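Local structure of CT009 (Chlamydia trachomatis, 4GQM) at residues 17-22 / 45-50. The protein is of unknown function but carries a helix-turn-helix domain and so probably binds DNA, and crystallised as a sub-domain-swapped pair of chains. Numbering follows the deposited sequence.
Sequences VFRSQR and AIEAGH
Arg22 and Glu47 form a bidentate, side-on salt bridge, a clear case of a buried carboxylate held by an arginine from a neighbouring helix. NE of Arg22 donates to OE2 of Glu47 at 2.8 Å in an almost straight bond (173°), and NH2 of Arg22 reaches OE1 of Glu47 over the same 2.8 Å. Both oxygens offer their syn lone pairs, and the two planes lie only 20° apart, so the groups meet edge to edge. Arg22 runs extended as far as CD, and the bend at chi3 (54°) then turns NE aside toward OE2 of Glu47. OE2 also shares a hydrogen bond with the hydroxyl of Tyr67 of the second subunit, whose ring stacks on Phe18.

Arg19 approaches the same glutamate differently: its NH1 bonds the backbone O of Glu47 at 3.0 Å from above the carbonyl plane, while the side-chain OE1 lies over a guanidinium face. That NH1 also makes a salt bridge with Glu16. Beside the polar cluster, CG2 of Ile46 packs obliquely against CD2 of Phe18 at 3.5 Å.

In the second shell, the carbonyl of Leu27 binds NH1 of Arg22, helping to fix its guanidinium. Within the helix-turn-helix domain, the bonds of Arg19 and Arg22 to Glu47 tie helix 2-24 to the end of helix 40-48, where Gly49 closes a Schellman motif. With two arginines near it, buried Glu47 is probably ionised, its charge compensated within the chain and one oxygen shared with the swapped partner.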
loop_
_atom_site.group_PDB
_atom_site.type_symbol
_atom_site.label_atom_id
_atom_site.label_comp_id
_atom_site.label_asym_id
_atom_site.label_seq_id
_atom_site.Cartn_x
_atom_site.Cartn_y
_atom_site.Cartn_z
ATOM N N VAL A 17 -19.628 -1.869 8.785
ATOM C CA VAL A 17 -19.565 -3.297 9.154
ATOM C C VAL A 17 -18.313 -3.525 10.030
ATOM O O VAL A 17 -18.361 -4.150 11.087
ATOM C CB VAL A 17 -19.527 -4.220 7.924
ATOM C CG1 VAL A 17 -19.234 -5.652 8.346
ATOM C CG2 VAL A 17 -20.849 -4.171 7.167
ATOM N N PHE A 18 -17.163 -3.023 9.569
ATOM C CA PHE A 18 -15.925 -3.144 10.338
ATOM C C PHE A 18 -16.062 -2.487 11.706
ATOM O O PHE A 18 -15.755 -3.095 12.728
ATOM C CB PHE A 18 -14.737 -2.547 9.569
ATOM C CG PHE A 18 -14.232 -3.407 8.463
ATOM C CD1 PHE A 18 -13.435 -4.499 8.740
ATOM C CD2 PHE A 18 -14.427 -3.083 7.145
ATOM C CE1 PHE A 18 -12.922 -5.256 7.720
ATOM C CE2 PHE A 18 -13.892 -3.883 6.113
ATOM C CZ PHE A 18 -13.172 -4.960 6.411
ATOM N N ARG A 19 -16.534 -1.249 11.729
ATOM C CA ARG A 19 -16.630 -0.521 12.987
ATOM C C ARG A 19 -17.564 -1.241 13.956
ATOM O O ARG A 19 -17.260 -1.379 15.146
ATOM C CB ARG A 19 -17.111 0.899 12.748
ATOM C CG ARG A 19 -17.210 1.773 13.995
ATOM C CD ARG A 19 -18.017 3.081 13.620
ATOM N NE ARG A 19 -17.230 4.181 13.090
ATOM C CZ ARG A 19 -17.069 4.543 11.806
ATOM N NH1 ARG A 19 -17.609 3.884 10.769
ATOM N NH2 ARG A 19 -16.326 5.618 11.566
ATOM N N SER A 20 -18.712 -1.716 13.487
ATOM C CA SER A 20 -19.670 -2.417 14.334
ATOM C C SER A 20 -19.052 -3.638 14.972
ATOM O O SER A 20 -19.241 -3.910 16.168
ATOM C CB SER A 20 -20.875 -2.855 13.517
ATOM O OG SER A 20 -21.641 -1.735 13.129
ATOM N N GLN A 21 -18.326 -4.414 14.178
ATOM C CA GLN A 21 -17.706 -5.630 14.685
ATOM C C GLN A 21 -16.593 -5.333 15.682
ATOM O O GLN A 21 -16.458 -6.002 16.707
ATOM C CB GLN A 21 -17.208 -6.508 13.534
ATOM C CG GLN A 21 -18.334 -7.097 12.691
ATOM C CD GLN A 21 -19.228 -7.979 13.512
ATOM O OE1 GLN A 21 -18.757 -8.963 14.068
ATOM N NE2 GLN A 21 -20.519 -7.638 13.600
ATOM N N ARG A 22 -15.806 -4.306 15.398
ATOM C CA ARG A 22 -14.792 -3.863 16.343
ATOM C C ARG A 22 -15.398 -3.416 17.674
ATOM O O ARG A 22 -14.918 -3.772 18.758
ATOM C CB ARG A 22 -13.957 -2.723 15.718
ATOM C CG ARG A 22 -12.891 -2.205 16.655
ATOM C CD ARG A 22 -12.071 -1.086 16.094
ATOM N NE ARG A 22 -12.836 0.054 15.608
ATOM C CZ ARG A 22 -13.280 1.046 16.368
ATOM N NH1 ARG A 22 -13.117 1.033 17.694
ATOM N NH2 ARG A 22 -13.902 2.065 15.789
ATOM N N ALA A 45 -9.261 4.920 7.509
ATOM C CA ALA A 45 -9.789 5.142 6.170
ATOM C C ALA A 45 -10.802 4.053 5.788
ATOM O O ALA A 45 -11.792 4.341 5.108
ATOM C CB ALA A 45 -8.638 5.196 5.160
ATOM N N ILE A 46 -10.534 2.819 6.188
ATOM C CA ILE A 46 -11.487 1.737 5.975
ATOM C C ILE A 46 -12.795 2.053 6.700
ATOM O O ILE A 46 -13.882 1.983 6.110
ATOM C CB ILE A 46 -10.921 0.397 6.450
ATOM C CG1 ILE A 46 -9.796 -0.060 5.528
ATOM C CG2 ILE A 46 -12.038 -0.670 6.524
ATOM C CD1 ILE A 46 -9.002 -1.205 6.080
ATOM N N GLU A 47 -12.724 2.392 7.982
ATOM C CA GLU A 47 -13.969 2.616 8.732
ATOM C C GLU A 47 -14.726 3.826 8.224
ATOM O O GLU A 47 -15.961 3.838 8.271
ATOM C CB GLU A 47 -13.711 2.676 10.231
ATOM C CG GLU A 47 -13.309 1.340 10.805
ATOM C CD GLU A 47 -13.393 1.248 12.305
ATOM O OE1 GLU A 47 -13.677 2.272 12.965
ATOM O OE2 GLU A 47 -13.215 0.118 12.827
ATOM N N ALA A 48 -14.023 4.835 7.720
ATOM C CA ALA A 48 -14.657 6.033 7.183
ATOM C C ALA A 48 -15.151 5.839 5.767
ATOM O O ALA A 48 -15.843 6.695 5.233
ATOM C CB ALA A 48 -13.667 7.177 7.196
ATOM N N GLY A 49 -14.746 4.764 5.124
ATOM C CA GLY A 49 -15.111 4.522 3.730
ATOM C C GLY A 49 -14.540 5.551 2.789
ATOM O O GLY A 49 -15.184 5.977 1.834
ATOM N N HIS A 50 -13.271 5.937 3.017
ATOM C CA HIS A 50 -12.666 7.029 2.265
ATOM C C HIS A 50 -11.771 6.504 1.144
ATOM O O HIS A 50 -10.617 6.105 1.374
ATOM C CB HIS A 50 -11.927 7.961 3.212
ATOM C CG HIS A 50 -11.622 9.275 2.592
ATOM N ND1 HIS A 50 -10.761 9.418 1.525
ATOM C CD2 HIS A 50 -12.109 10.502 2.857
ATOM C CE1 HIS A 50 -10.721 10.686 1.166
ATOM N NE2 HIS A 50 -11.535 11.365 1.957
#